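Local coordinates for 2,5-dihydroxypyridine 5,6-dioxygenase (Pseudomonas putida KT2440, PDB 7CN3) that catalyses the iron(II)-dependent dioxygenolytic cleavage of the 2,5-dihydroxypyridine ring between carbons 5 and 6, giving N-formylmaleamate in aerobic nicotinate degradation, at the (~{Z})-4-formamido-4-oxidanylidene-but-2-enoic acid site. Sequence-based numbering; all coordinates share one arbitrary frame.

The (~{Z})-4-formamido-4-oxidanylidene-but-2-enoic acid site. Residues 73, 102, 105, 177, 187, 189, 194, 196, 288, 290, 293, 320. With D6O ((~{Z})-4-formamido-4-oxidanylidene-but-2-enoic acid), chain B.
The product N-formylmaleamate (D6O) lies almost wholly buried in the active-site pocket of this iron(II) dioxygenase. His189, with CG anti to the backbone N (chi1 -174°), points ND1 within its imidazole plane at the amide carbonyl oxygen D6O OH, 2.9 Å away and nearly straight (168° at H); a ring nitrogen suits this place because it can present a rigid N-H. Glu177, extended beyond CG, sets OE1 2.8 Å from D6O OH and OE2 2.9 Å from the formyl oxygen D6O OB1. Both are acceptor-acceptor contacts: a proton on Glu177 would probably turn one into a hydrogen bond, the other staying strained unless the ligand carries a proton there.

At the other end, water 1 bridges OB2 of the product carboxylate and OD2 of Asp320, an expected iron ligand. Arg293 NE forms a salt bridge to Asp320 OD2 at 2.6 Å, in the guanidinium plane but 28° above the carboxylate plane. Arg293 NH1 bonds to Met288 O (2.9 Å). A planar cation with several N-H groups can reach both partners and still turn one face toward alkene carbon CD2. An alanine in place of Arg293 would probably let Asp320 and the Met288 loop shift and would remove packing against the alkene.

Among apolar contacts, Met290, bent at chi2 and chi3, touches D6O CE2 with SD at 3.4 Å, and Met288 SD reaches CD2, soft sulfurs moulding to the alkene. Phe194 and Phe196 supply flat apolar rings at the formyl end, Phe194 meeting NE1 edge-on. Trp187, its indole face covered by His105, directs its CH2 edge at OH.

In the fold, strands 175-177, 187-189, 194-197 and 319-323 combine with a short 3-10 turn (72-74), helix 290-294 and loops bearing Met102, His105 and Met288 to enclose the product.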
ATOM      1  N   THR A  73      -1.925  12.208 -25.121  1.00 32.13           N
ATOM      2  CA  THR A  73      -1.892  12.550 -26.542  1.00 29.32           C
ATOM      3  C   THR A  73      -2.142  14.020 -26.806  1.00 32.00           C
ATOM      4  O   THR A  73      -2.035  14.439 -27.961  1.00 42.69           O
ATOM      5  CB  THR A  73      -2.943  11.769 -27.337  1.00 35.09           C
ATOM      6  OG1 THR A  73      -4.251  12.285 -27.027  1.00 32.18           O
ATOM      7  CG2 THR A  73      -2.883  10.289 -27.017  1.00 33.34           C
ATOM      8  N   MET A 102       3.814   5.727 -22.258  1.00 23.69           N
ATOM      9  CA  MET A 102       3.376   6.456 -23.444  1.00 30.83           C
ATOM     10  C   MET A 102       4.467   7.421 -23.886  1.00 30.84           C
ATOM     11  O   MET A 102       4.354   8.632 -23.691  1.00 32.39           O
ATOM     12  CB  MET A 102       2.037   7.168 -23.172  1.00 40.36           C
ATOM     13  CG  MET A 102       1.522   8.133 -24.239  1.00 56.43           C
ATOM     14  SD  MET A 102       1.064   7.314 -25.746  1.00 64.47           S
ATOM     15  CE  MET A 102       0.161   8.592 -26.597  1.00 60.28           C
ATOM     16  N   HIS A 105       5.538   9.896 -30.051  1.00 37.86           N
ATOM     17  CA  HIS A 105       6.368   9.748 -31.232  1.00 44.00           C
ATOM     18  C   HIS A 105       7.392  10.873 -31.237  1.00 48.68           C
ATOM     19  O   HIS A 105       7.057  12.043 -31.453  1.00 54.81           O
ATOM     20  CB  HIS A 105       5.499   9.709 -32.485  1.00 45.52           C
ATOM     21  CG  HIS A 105       4.644   8.479 -32.561  1.00 59.07           C
ATOM     22  ND1 HIS A 105       5.176   7.206 -32.537  1.00 59.35           N
ATOM     23  CD2 HIS A 105       3.299   8.322 -32.619  1.00 58.13           C
ATOM     24  CE1 HIS A 105       4.197   6.320 -32.598  1.00 53.08           C
ATOM     25  NE2 HIS A 105       3.049   6.972 -32.649  1.00 57.50           N
ATOM     26  N   GLU A 177      -1.438   0.133 -37.819  1.00 29.12           N
ATOM     27  CA  GLU A 177      -1.446  -0.306 -36.428  1.00 24.55           C
ATOM     28  C   GLU A 177      -2.382  -1.500 -36.345  1.00 26.82           C
ATOM     29  O   GLU A 177      -3.588  -1.346 -36.542  1.00 28.89           O
ATOM     30  CB  GLU A 177      -1.896   0.816 -35.497  1.00 23.71           C
ATOM     31  CG  GLU A 177      -0.978   2.006 -35.516  1.00 23.44           C
ATOM     32  CD  GLU A 177      -1.284   3.019 -34.440  1.00 30.28           C
ATOM     33  OE1 GLU A 177      -1.895   2.663 -33.397  1.00 30.99           O
ATOM     34  OE2 GLU A 177      -0.889   4.180 -34.642  1.00 33.59           O
ATOM     35  N   TRP A 187       6.945  -0.242 -34.351  1.00 24.97           N
ATOM     36  CA  TRP A 187       6.129   0.281 -33.269  1.00 23.96           C
ATOM     37  C   TRP A 187       4.679  -0.070 -33.562  1.00 23.88           C
ATOM     38  O   TRP A 187       4.239   0.000 -34.716  1.00 28.33           O
ATOM     39  CB  TRP A 187       6.281   1.798 -33.156  1.00 23.58           C
ATOM     40  CG  TRP A 187       5.452   2.390 -32.087  1.00 22.90           C
ATOM     41  CD1 TRP A 187       5.844   2.675 -30.806  1.00 24.87           C
ATOM     42  CD2 TRP A 187       4.069   2.777 -32.180  1.00 32.43           C
ATOM     43  NE1 TRP A 187       4.790   3.216 -30.100  1.00 26.48           N
ATOM     44  CE2 TRP A 187       3.695   3.299 -30.922  1.00 33.16           C
ATOM     45  CE3 TRP A 187       3.118   2.751 -33.209  1.00 34.40           C
ATOM     46  CZ2 TRP A 187       2.409   3.782 -30.664  1.00 34.79           C
ATOM     47  CZ3 TRP A 187       1.850   3.225 -32.951  1.00 32.26           C
ATOM     48  CH2 TRP A 187       1.504   3.729 -31.689  1.00 38.66           C
ATOM     49  N   HIS A 189       0.539  -0.636 -31.287  1.00 21.98           N
ATOM     50  CA  HIS A 189      -0.271  -0.221 -30.149  1.00 21.16           C
ATOM     51  C   HIS A 189      -1.386  -1.238 -29.946  1.00 27.40           C
ATOM     52  O   HIS A 189      -2.233  -1.420 -30.827  1.00 25.54           O
ATOM     53  CB  HIS A 189      -0.851   1.179 -30.397  1.00 20.85           C
ATOM     54  CG  HIS A 189      -1.582   1.767 -29.230  1.00 20.05           C
ATOM     55  ND1 HIS A 189      -2.289   2.952 -29.326  1.00 22.73           N
ATOM     56  CD2 HIS A 189      -1.727   1.340 -27.946  1.00 19.54           C
ATOM     57  CE1 HIS A 189      -2.830   3.236 -28.148  1.00 26.33           C
ATOM     58  NE2 HIS A 189      -2.500   2.279 -27.293  1.00 23.88           N
ATOM     59  N   PHE A 194      -6.111  -0.050 -37.536  1.00 30.99           N
ATOM     60  CA  PHE A 194      -6.388   1.016 -38.494  1.00 28.61           C
ATOM     61  C   PHE A 194      -5.071   1.449 -39.137  1.00 27.61           C
ATOM     62  O   PHE A 194      -3.987   1.035 -38.719  1.00 25.28           O
ATOM     63  CB  PHE A 194      -7.114   2.202 -37.829  1.00 30.37           C
ATOM     64  CG  PHE A 194      -6.310   2.904 -36.753  1.00 29.80           C
ATOM     65  CD1 PHE A 194      -6.254   2.398 -35.468  1.00 29.03           C
ATOM     66  CD2 PHE A 194      -5.654   4.099 -37.025  1.00 32.00           C
ATOM     67  CE1 PHE A 194      -5.533   3.048 -34.471  1.00 30.23           C
ATOM     68  CE2 PHE A 194      -4.932   4.758 -36.034  1.00 26.23           C
ATOM     69  CZ  PHE A 194      -4.867   4.226 -34.752  1.00 32.11           C
ATOM     70  N   PHE A 196      -3.079   4.831 -41.705  1.00 29.00           N
ATOM     71  CA  PHE A 196      -3.125   6.234 -42.107  1.00 30.05           C
ATOM     72  C   PHE A 196      -1.868   6.612 -42.886  1.00 29.94           C
ATOM     73  O   PHE A 196      -0.860   5.906 -42.878  1.00 35.42           O
ATOM     74  CB  PHE A 196      -3.288   7.164 -40.898  1.00 30.86           C
ATOM     75  CG  PHE A 196      -2.341   6.869 -39.781  1.00 32.32           C
ATOM     76  CD1 PHE A 196      -2.704   5.993 -38.754  1.00 30.61           C
ATOM     77  CD2 PHE A 196      -1.079   7.448 -39.757  1.00 28.01           C
ATOM     78  CE1 PHE A 196      -1.826   5.709 -37.712  1.00 33.19           C
ATOM     79  CE2 PHE A 196      -0.192   7.170 -38.722  1.00 33.42           C
ATOM     80  CZ  PHE A 196      -0.568   6.302 -37.685  1.00 33.19           C
ATOM     81  N   MET A 288      -7.041   7.105 -23.415  1.00 25.89           N
ATOM     82  CA  MET A 288      -7.107   7.981 -24.576  1.00 25.66           C
ATOM     83  C   MET A 288      -8.256   7.650 -25.537  1.00 29.31           C
ATOM     84  O   MET A 288      -8.454   8.381 -26.517  1.00 31.63           O
ATOM     85  CB  MET A 288      -5.773   7.938 -25.330  1.00 22.10           C
ATOM     86  CG  MET A 288      -5.513   6.655 -26.114  1.00 23.07           C
ATOM     87  SD  MET A 288      -3.820   6.633 -26.802  1.00 38.95           S
ATOM     88  CE  MET A 288      -2.859   6.932 -25.340  1.00 36.18           C
ATOM     89  N   MET A 290      -8.981   4.654 -27.595  1.00 27.02           N
ATOM     90  CA  MET A 290      -8.660   4.044 -28.876  1.00 23.35           C
ATOM     91  C   MET A 290      -9.908   3.583 -29.619  1.00 21.58           C
ATOM     92  O   MET A 290      -9.857   3.451 -30.844  1.00 27.83           O
ATOM     93  CB  MET A 290      -7.677   2.876 -28.679  1.00 21.13           C
ATOM     94  CG  MET A 290      -6.281   3.340 -28.273  1.00 21.43           C
ATOM     95  SD  MET A 290      -5.643   4.577 -29.433  1.00 23.69           S
ATOM     96  CE  MET A 290      -5.617   3.593 -30.960  1.00 20.78           C
ATOM     97  N   ARG A 293     -10.643   6.143 -32.207  1.00 22.08           N
ATOM     98  CA  ARG A 293      -9.682   6.229 -33.310  1.00 27.05           C
ATOM     99  C   ARG A 293      -9.838   5.072 -34.292  1.00 29.77           C
ATOM    100  O   ARG A 293      -9.629   5.238 -35.503  1.00 28.09           O
ATOM    101  CB  ARG A 293      -8.248   6.261 -32.763  1.00 25.53           C
ATOM    102  CG  ARG A 293      -7.830   7.599 -32.122  1.00 23.45           C
ATOM    103  CD  ARG A 293      -6.355   7.604 -31.678  1.00 25.62           C
ATOM    104  NE  ARG A 293      -6.037   8.847 -30.980  1.00 26.89           N
ATOM    105  CZ  ARG A 293      -6.367   9.088 -29.714  1.00 32.84           C
ATOM    106  NH1 ARG A 293      -6.994   8.150 -29.013  1.00 28.11           N
ATOM    107  NH2 ARG A 293      -6.068  10.257 -29.142  1.00 26.38           N
ATOM    108  N   ASP A 320      -7.125  14.456 -32.508  1.00 29.70           N
ATOM    109  CA  ASP A 320      -7.556  13.347 -33.345  1.00 24.80           C
ATOM    110  C   ASP A 320      -9.067  13.425 -33.477  1.00 27.99           C
ATOM    111  O   ASP A 320      -9.777  13.504 -32.463  1.00 25.90           O
ATOM    112  CB  ASP A 320      -7.133  12.005 -32.744  1.00 31.84           C
ATOM    113  CG  ASP A 320      -5.673  11.697 -32.993  1.00 34.65           C
ATOM    114  OD1 ASP A 320      -5.157  12.227 -33.981  1.00 32.49           O
ATOM    115  OD2 ASP A 320      -5.056  10.937 -32.215  1.00 36.34           O
TER
HETATM  116  OB  D6O B 502      -0.108   7.801 -30.456  1.00 64.25           O
HETATM  117  CG  D6O B 502      -1.262   8.297 -30.566  1.00 66.59           C
HETATM  118  NE1 D6O B 502      -2.646   6.718 -32.730  1.00 47.90           N
HETATM  119  CZ  D6O B 502      -2.564   5.942 -31.637  1.00 42.45           C
HETATM  120  OH  D6O B 502      -2.208   4.755 -31.612  1.00 27.11           O
HETATM  121  CE2 D6O B 502      -2.983   6.563 -30.366  1.00 51.60           C
HETATM  122  CD2 D6O B 502      -2.384   7.642 -29.872  1.00 56.40           C
HETATM  123  CG1 D6O B 502      -1.771   6.706 -33.743  1.00 53.57           C
HETATM  124  OB1 D6O B 502      -0.566   6.843 -33.567  1.00 56.88           O
HETATM  125  OB2 D6O B 502      -1.518   9.327 -31.241  1.00 72.26           O
HETATM  126  O   HOH W   1      -2.778  10.301 -33.179  1.00 30.58           O